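PDB 1RC6: (S)-ureidoglycine aminohydrolase from Escherichia coli, which catalyses the manganese-dependent hydrolysis of (S)-ureidoglycine to (S)-ureidoglycolate and ammonia in the assimilation of allantoin nitrogen. Local coordinates for residues I183-P188 with A246-Y251; A204-G209 with I220-G225. All blocks are in the same frame, centred on the assembly; numbering follows the deposited sequence.

Interaction 1: I183-P188 with A246-Y251; sequences ILSFAP and AFSYIY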
ATOM      1  N   ILE A 183       8.801  -1.167   2.200  1.00 44.51           N
ATOM      2  CA  ILE A 183       9.148  -0.339   1.062  1.00 43.95           C
ATOM      3  C   ILE A 183      10.495  -0.853   0.571  1.00 49.28           C
ATOM      4  O   ILE A 183      11.422  -1.000   1.364  1.00 50.12           O
ATOM      5  CB  ILE A 183       9.309   1.146   1.439  1.00 28.52           C
ATOM      6  CG1 ILE A 183       7.959   1.861   1.380  1.00 27.28           C
ATOM      7  CG2 ILE A 183      10.309   1.805   0.492  1.00 28.04           C
ATOM      8  CD1 ILE A 183       8.028   3.358   1.713  1.00 25.66           C
ATOM      9  N   LEU A 184      10.594  -1.152  -0.720  1.00 52.01           N
ATOM     10  CA  LEU A 184      11.845  -1.620  -1.313  1.00 56.31           C
ATOM     11  C   LEU A 184      12.356  -0.534  -2.254  1.00 61.20           C
ATOM     12  O   LEU A 184      11.582   0.028  -3.032  1.00 61.74           O
ATOM     13  CB  LEU A 184      11.632  -2.923  -2.087  1.00 46.22           C
ATOM     14  CG  LEU A 184      12.114  -4.196  -1.384  1.00 47.05           C
ATOM     15  CD1 LEU A 184      11.698  -5.428  -2.166  1.00 44.69           C
ATOM     16  CD2 LEU A 184      13.625  -4.144  -1.239  1.00 46.00           C
ATOM     17  N   SER A 185      13.648  -0.228  -2.176  1.00 49.68           N
ATOM     18  CA  SER A 185      14.229   0.803  -3.025  1.00 52.93           C
ATOM     19  C   SER A 185      15.431   0.247  -3.781  1.00 55.50           C
ATOM     20  O   SER A 185      16.166  -0.581  -3.250  1.00 57.34           O
ATOM     21  CB  SER A 185      14.648   2.005  -2.171  1.00 61.83           C
ATOM     22  OG  SER A 185      14.743   3.197  -2.941  1.00 61.61           O
ATOM     23  N   PHE A 186      15.603   0.685  -5.029  1.00 72.94           N
ATOM     24  CA  PHE A 186      16.723   0.253  -5.872  1.00 75.90           C
ATOM     25  C   PHE A 186      17.373   1.451  -6.546  1.00 79.30           C
ATOM     26  O   PHE A 186      16.778   2.069  -7.435  1.00 80.45           O
ATOM     27  CB  PHE A 186      16.266  -0.705  -6.972  1.00 64.98           C
ATOM     28  CG  PHE A 186      15.789  -2.026  -6.472  1.00 65.98           C
ATOM     29  CD1 PHE A 186      14.552  -2.147  -5.847  1.00 67.02           C
ATOM     30  CD2 PHE A 186      16.561  -3.167  -6.651  1.00 66.14           C
ATOM     31  CE1 PHE A 186      14.083  -3.399  -5.406  1.00 66.62           C
ATOM     32  CE2 PHE A 186      16.106  -4.418  -6.218  1.00 66.04           C
ATOM     33  CZ  PHE A 186      14.864  -4.536  -5.594  1.00 65.24           C
ATOM     34  N   ALA A 187      18.592   1.777  -6.126  1.00 75.18           N
ATOM     35  CA  ALA A 187      19.319   2.895  -6.709  1.00 78.26           C
ATOM     36  C   ALA A 187      19.591   2.547  -8.168  1.00 83.86           C
ATOM     37  O   ALA A 187      19.657   1.372  -8.531  1.00 80.65           O
ATOM     38  CB  ALA A 187      20.624   3.117  -5.965  1.00 79.79           C
ATOM     39  N   PRO A 188      19.746   3.565  -9.027  1.00 95.85           N
ATOM     40  CA  PRO A 188      20.005   3.342 -10.453  1.00 98.76           C
ATOM     41  C   PRO A 188      21.095   2.309 -10.777  1.00100.60           C
ATOM     42  O   PRO A 188      20.807   1.242 -11.324  1.00 96.46           O
ATOM     43  CB  PRO A 188      20.353   4.742 -10.956  1.00 85.74           C
ATOM     44  CG  PRO A 188      19.469   5.611 -10.112  1.00 86.36           C
ATOM     45  CD  PRO A 188      19.651   5.008  -8.731  1.00 84.53           C
ATOM     46  N   ALA A 246      15.286   6.426  -8.672  1.00 69.52           N
ATOM     47  CA  ALA A 246      15.385   5.255  -7.805  1.00 70.27           C
ATOM     48  C   ALA A 246      14.077   4.455  -7.780  1.00 69.15           C
ATOM     49  O   ALA A 246      13.028   4.964  -7.372  1.00 69.23           O
ATOM     50  CB  ALA A 246      15.761   5.686  -6.392  1.00 69.05           C
ATOM     51  N   PHE A 247      14.155   3.196  -8.205  1.00 63.68           N
ATOM     52  CA  PHE A 247      12.996   2.299  -8.260  1.00 60.27           C
ATOM     53  C   PHE A 247      12.538   1.832  -6.868  1.00 60.64           C
ATOM     54  O   PHE A 247      13.159   0.959  -6.266  1.00 59.66           O
ATOM     55  CB  PHE A 247      13.350   1.089  -9.141  1.00 44.73           C
ATOM     56  CG  PHE A 247      12.224   0.116  -9.334  1.00 37.53           C
ATOM     57  CD1 PHE A 247      10.979   0.544  -9.799  1.00 35.34           C
ATOM     58  CD2 PHE A 247      12.411  -1.239  -9.077  1.00 31.94           C
ATOM     59  CE1 PHE A 247       9.927  -0.374 -10.008  1.00 30.33           C
ATOM     60  CE2 PHE A 247      11.369  -2.165  -9.280  1.00 27.74           C
ATOM     61  CZ  PHE A 247      10.127  -1.732  -9.745  1.00 27.52           C
ATOM     62  N   SER A 248      11.458   2.416  -6.355  1.00 56.99           N
ATOM     63  CA  SER A 248      10.956   2.019  -5.042  1.00 55.26           C
ATOM     64  C   SER A 248       9.446   1.818  -4.990  1.00 54.50           C
ATOM     65  O   SER A 248       8.683   2.572  -5.596  1.00 55.64           O
ATOM     66  CB  SER A 248      11.342   3.051  -3.981  1.00 52.95           C
ATOM     67  OG  SER A 248      10.548   4.217  -4.087  1.00 49.70           O
ATOM     68  N   TYR A 249       9.021   0.801  -4.249  1.00 60.76           N
ATOM     69  CA  TYR A 249       7.602   0.522  -4.094  1.00 55.85           C
ATOM     70  C   TYR A 249       7.247   0.059  -2.685  1.00 54.23           C
ATOM     71  O   TYR A 249       8.061  -0.547  -1.990  1.00 53.49           O
ATOM     72  CB  TYR A 249       7.140  -0.525  -5.107  1.00 42.91           C
ATOM     73  CG  TYR A 249       7.767  -1.886  -4.956  1.00 39.80           C
ATOM     74  CD1 TYR A 249       8.959  -2.208  -5.607  1.00 39.45           C
ATOM     75  CD2 TYR A 249       7.139  -2.876  -4.203  1.00 40.70           C
ATOM     76  CE1 TYR A 249       9.510  -3.502  -5.518  1.00 38.27           C
ATOM     77  CE2 TYR A 249       7.678  -4.167  -4.100  1.00 39.16           C
ATOM     78  CZ  TYR A 249       8.858  -4.469  -4.761  1.00 39.02           C
ATOM     79  OH  TYR A 249       9.366  -5.740  -4.655  1.00 39.59           O
ATOM     80  N   ILE A 250       6.020   0.359  -2.270  1.00 43.09           N
ATOM     81  CA  ILE A 250       5.539  -0.018  -0.955  1.00 36.47           C
ATOM     82  C   ILE A 250       4.642  -1.226  -1.129  1.00 35.54           C
ATOM     83  O   ILE A 250       3.957  -1.343  -2.138  1.00 35.93           O
ATOM     84  CB  ILE A 250       4.749   1.137  -0.317  1.00 30.47           C
ATOM     85  CG1 ILE A 250       4.319   0.757   1.102  1.00 25.13           C
ATOM     86  CG2 ILE A 250       3.549   1.504  -1.202  1.00 26.28           C
ATOM     87  CD1 ILE A 250       3.798   1.927   1.895  1.00 21.83           C
ATOM     88  N   TYR A 251       4.649  -2.134  -0.160  1.00 31.86           N
ATOM     89  CA  TYR A 251       3.819  -3.318  -0.276  1.00 30.22           C
ATOM     90  C   TYR A 251       3.464  -3.976   1.044  1.00 28.80           C
ATOM     91  O   TYR A 251       4.261  -3.994   1.982  1.00 29.37           O
ATOM     92  CB  TYR A 251       4.493  -4.351  -1.184  1.00 29.48           C
ATOM     93  CG  TYR A 251       5.657  -5.080  -0.554  1.00 28.67           C
ATOM     94  CD1 TYR A 251       6.956  -4.549  -0.599  1.00 29.05           C
ATOM     95  CD2 TYR A 251       5.468  -6.312   0.077  1.00 27.38           C
ATOM     96  CE1 TYR A 251       8.038  -5.235  -0.035  1.00 26.91           C
ATOM     97  CE2 TYR A 251       6.547  -7.007   0.649  1.00 27.85           C
ATOM     98  CZ  TYR A 251       7.824  -6.461   0.587  1.00 27.97           C
ATOM     99  OH  TYR A 251       8.872  -7.143   1.165  1.00 30.23           O
TER
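Four backbone hydrogen bonds join residues 183-186 to 247-250 as neighbouring antiparallel strands of the C-terminal cupin barrel. The straightest runs from Leu184 N to Tyr249 O (2.9 Å, 163° at the hydrogen) and lies in the carbonyl plane; Tyr249 N returns a bond to Leu184 O. At the other hydrogen-bonded pair, Phe247 N reaches a lone pair of Phe186 O at 3.0 Å, while the bond from Phe186 N to Phe247 O is bent and weak.

Side chains then sort onto two faces. Leu184, Phe186, Phe247 and Tyr249 share one, on which Tyr194 of strand 193-198 also touches Leu184 and Phe186. Tyr249, a probable substrate-binding residue, has CG between its backbone N and carbonyl carbon (chi1 64°), so its ring runs alongside Leu184. Leu184 CB sits over one ring face, offset toward the rim, and CD1 reaches Tyr249 OH at 3.4 Å. The same methyl also touches Tyr251, whose ring meets His202, a likely manganese ligand, edge to face. Phe186 and Phe247 point the same way with their planes inclined at 43°, CD1 of Phe186 lying 4.0 Å from CD2 of Phe247, and Phe247 O approaches the Phe186 ring at its edge.

On the reverse face, Ile183 and Ile250 cross obliquely, Ile183 CG1 lying 3.7 Å from Ile250 CB, and both touch Tyr86 of strand 81-89. Farther along this face Ser248 OG is hydrogen-bonded to Ser208 OG, while Ser185 OG, anti to its backbone N, lies 3.6 Å from Ser248 CB.

Interaction 2: A204-G209 with I220-G225; sequences AYILSG and IPVKKG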
ATOM      1  N   ALA A 204       1.405  -4.218  -4.090  1.00 26.92           N
ATOM      2  CA  ALA A 204       2.454  -3.228  -4.208  1.00 25.34           C
ATOM      3  C   ALA A 204       2.057  -2.057  -5.070  1.00 26.09           C
ATOM      4  O   ALA A 204       1.396  -2.215  -6.099  1.00 26.13           O
ATOM      5  CB  ALA A 204       3.705  -3.866  -4.754  1.00 31.18           C
ATOM      6  N   TYR A 205       2.450  -0.875  -4.622  1.00 37.85           N
ATOM      7  CA  TYR A 205       2.200   0.360  -5.342  1.00 39.69           C
ATOM      8  C   TYR A 205       3.583   0.932  -5.606  1.00 42.14           C
ATOM      9  O   TYR A 205       4.350   1.167  -4.671  1.00 41.65           O
ATOM     10  CB  TYR A 205       1.407   1.347  -4.496  1.00 32.85           C
ATOM     11  CG  TYR A 205       1.181   2.669  -5.188  1.00 35.09           C
ATOM     12  CD1 TYR A 205       0.235   2.791  -6.211  1.00 38.20           C
ATOM     13  CD2 TYR A 205       1.912   3.804  -4.830  1.00 35.77           C
ATOM     14  CE1 TYR A 205       0.022   4.011  -6.858  1.00 37.46           C
ATOM     15  CE2 TYR A 205       1.707   5.028  -5.471  1.00 35.96           C
ATOM     16  CZ  TYR A 205       0.760   5.125  -6.482  1.00 38.09           C
ATOM     17  OH  TYR A 205       0.550   6.337  -7.113  1.00 39.74           O
ATOM     18  N   ILE A 206       3.905   1.142  -6.878  1.00 41.89           N
ATOM     19  CA  ILE A 206       5.205   1.678  -7.252  1.00 41.19           C
ATOM     20  C   ILE A 206       5.285   3.143  -6.886  1.00 43.91           C
ATOM     21  O   ILE A 206       4.618   3.982  -7.494  1.00 42.93           O
ATOM     22  CB  ILE A 206       5.433   1.539  -8.741  1.00 33.61           C
ATOM     23  CG1 ILE A 206       5.176   0.091  -9.153  1.00 32.22           C
ATOM     24  CG2 ILE A 206       6.848   1.973  -9.086  1.00 32.34           C
ATOM     25  CD1 ILE A 206       6.070  -0.909  -8.465  1.00 32.06           C
ATOM     26  N   LEU A 207       6.112   3.441  -5.890  1.00 45.84           N
ATOM     27  CA  LEU A 207       6.286   4.802  -5.392  1.00 48.45           C
ATOM     28  C   LEU A 207       7.093   5.727  -6.286  1.00 53.01           C
ATOM     29  O   LEU A 207       6.802   6.921  -6.383  1.00 51.34           O
ATOM     30  CB  LEU A 207       6.931   4.766  -4.013  1.00 35.37           C
ATOM     31  CG  LEU A 207       6.020   4.259  -2.908  1.00 33.03           C
ATOM     32  CD1 LEU A 207       6.804   4.155  -1.620  1.00 30.81           C
ATOM     33  CD2 LEU A 207       4.847   5.214  -2.756  1.00 30.45           C
ATOM     34  N   SER A 208       8.116   5.184  -6.929  1.00 49.43           N
ATOM     35  CA  SER A 208       8.941   6.010  -7.788  1.00 54.36           C
ATOM     36  C   SER A 208       9.845   5.188  -8.676  1.00 57.29           C
ATOM     37  O   SER A 208       9.988   3.979  -8.506  1.00 61.09           O
ATOM     38  CB  SER A 208       9.807   6.949  -6.946  1.00 56.16           C
ATOM     39  OG  SER A 208      10.860   6.230  -6.322  1.00 51.20           O
ATOM     40  N   GLY A 209      10.461   5.877  -9.628  1.00 58.95           N
ATOM     41  CA  GLY A 209      11.370   5.225 -10.536  1.00 61.69           C
ATOM     42  C   GLY A 209      10.662   4.442 -11.609  1.00 64.76           C
ATOM     43  O   GLY A 209       9.510   4.698 -11.936  1.00 65.13           O
ATOM     44  N   ILE A 220       7.084  -7.309 -17.531  1.00 59.27           N
ATOM     45  CA  ILE A 220       6.159  -6.206 -17.693  1.00 60.33           C
ATOM     46  C   ILE A 220       6.787  -4.927 -17.200  1.00 56.43           C
ATOM     47  O   ILE A 220       7.153  -4.814 -16.034  1.00 56.67           O
ATOM     48  CB  ILE A 220       4.856  -6.422 -16.891  1.00 74.35           C
ATOM     49  CG1 ILE A 220       4.154  -7.704 -17.338  1.00 72.68           C
ATOM     50  CG2 ILE A 220       3.927  -5.229 -17.092  1.00 72.62           C
ATOM     51  CD1 ILE A 220       3.644  -7.660 -18.764  1.00 77.60           C
ATOM     52  N   PRO A 221       6.949  -3.945 -18.087  1.00 67.23           N
ATOM     53  CA  PRO A 221       7.549  -2.718 -17.568  1.00 68.89           C
ATOM     54  C   PRO A 221       6.622  -2.171 -16.481  1.00 66.81           C
ATOM     55  O   PRO A 221       5.396  -2.158 -16.629  1.00 63.40           O
ATOM     56  CB  PRO A 221       7.641  -1.817 -18.804  1.00 58.20           C
ATOM     57  CG  PRO A 221       6.571  -2.355 -19.724  1.00 58.93           C
ATOM     58  CD  PRO A 221       6.658  -3.845 -19.525  1.00 59.06           C
ATOM     59  N   VAL A 222       7.215  -1.754 -15.374  1.00 45.29           N
ATOM     60  CA  VAL A 222       6.455  -1.231 -14.261  1.00 47.34           C
ATOM     61  C   VAL A 222       6.958   0.168 -13.966  1.00 44.19           C
ATOM     62  O   VAL A 222       8.125   0.470 -14.204  1.00 44.88           O
ATOM     63  CB  VAL A 222       6.646  -2.128 -13.044  1.00 66.34           C
ATOM     64  CG1 VAL A 222       6.086  -1.470 -11.821  1.00 70.52           C
ATOM     65  CG2 VAL A 222       5.957  -3.449 -13.278  1.00 66.77           C
ATOM     66  N   LYS A 223       6.091   1.029 -13.454  1.00 40.48           N
ATOM     67  CA  LYS A 223       6.534   2.378 -13.167  1.00 40.05           C
ATOM     68  C   LYS A 223       5.714   3.088 -12.116  1.00 35.88           C
ATOM     69  O   LYS A 223       4.639   2.641 -11.735  1.00 37.05           O
ATOM     70  CB  LYS A 223       6.538   3.204 -14.448  1.00 50.51           C
ATOM     71  CG  LYS A 223       5.155   3.497 -15.008  1.00 57.38           C
ATOM     72  CD  LYS A 223       5.250   4.000 -16.448  1.00 64.42           C
ATOM     73  CE  LYS A 223       3.937   4.586 -16.935  1.00 68.72           C
ATOM     74  NZ  LYS A 223       3.625   5.855 -16.226  1.00 70.59           N
ATOM     75  N   LYS A 224       6.250   4.206 -11.653  1.00 47.50           N
ATOM     76  CA  LYS A 224       5.601   5.028 -10.649  1.00 46.74           C
ATOM     77  C   LYS A 224       4.122   5.153 -10.974  1.00 46.31           C
ATOM     78  O   LYS A 224       3.761   5.475 -12.103  1.00 47.41           O
ATOM     79  CB  LYS A 224       6.268   6.398 -10.628  1.00 36.72           C
ATOM     80  CG  LYS A 224       5.607   7.443  -9.770  1.00 38.76           C
ATOM     81  CD  LYS A 224       6.609   8.561  -9.504  1.00 40.70           C
ATOM     82  CE  LYS A 224       5.957   9.780  -8.882  1.00 41.08           C
ATOM     83  NZ  LYS A 224       5.051  10.470  -9.849  1.00 42.69           N
ATOM     84  N   GLY A 225       3.272   4.872  -9.990  1.00 46.02           N
ATOM     85  CA  GLY A 225       1.838   4.958 -10.196  1.00 44.47           C
ATOM     86  C   GLY A 225       1.164   3.614 -10.429  1.00 44.16           C
ATOM     87  O   GLY A 225      -0.048   3.483 -10.256  1.00 45.26           O
TER
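Ile206 is the side chain that fills the angle between residues 204-209 and 220-225 in the C-terminal cupin domain. With chi1 at -52°, its CG1 is anti to the carbonyl carbon and its CG2 anti to the backbone N, so the two branches take different partners. CG1 and CD1 meet Val222 CG1, the two side chains crossing at about a right angle, whereas CG2 rests on the backbone at Lys223 C and Lys224 N.

Tyr205 has CG anti to the backbone N (chi1 177°), which brings its ring to the turn at Gly225: CE1 lies 3.4 Å from Gly225 O, and OH lies 3.6 Å from Gly225 CA. An alanine here would remove the ring from both Gly225 and Ile88, and would probably leave the turn less firmly packed. Lys224 is extended through chi3 and bends only at chi4; its CD passes 3.5 Å from Leu207 O, while CB and CG lie alongside Ser208 CA.

Two backbone bonds, one of them weak, tie this turn to residues 204-209. Gly225 N donates almost straight to Ile206 O (3.0 Å), in the carbonyl plane, and the weak bond links Lys224 N to Gly209 O. Leu207 and Ser208 together face Ser248, forming a classic beta bulge.

The touching parts run 109° apart, so this is a corner between sheets rather than a strand pair. Strand 219-223 edges the four-stranded sheet, and beyond the turn strand 227-230 enters the seven-stranded one beside 202-208, whose other neighbour is strand 247-254.

Both interactions belong to the C-terminal cupin domain and meet through strands 202-208 and 247-254, neighbours in the seven-stranded sheet. Interaction 1 is mostly buried, a regular pairing within that sheet with aromatic rings and Leu184 on one face, isoleucines and serines on the other; interaction 2 is smaller and partly buried, joining this sheet to the four-stranded one through a turn with fewer backbone bonds and an exposed lysine. Their junction is polar and direct: Ser208 OG lies 2.7 Å from Ala246 O, and Tyr205 N lies 2.9 Å from Ile250 O, both probable hydrogen bonds. Ile206 also touches Tyr249, so the corner packs beside a likely substrate-binding residue.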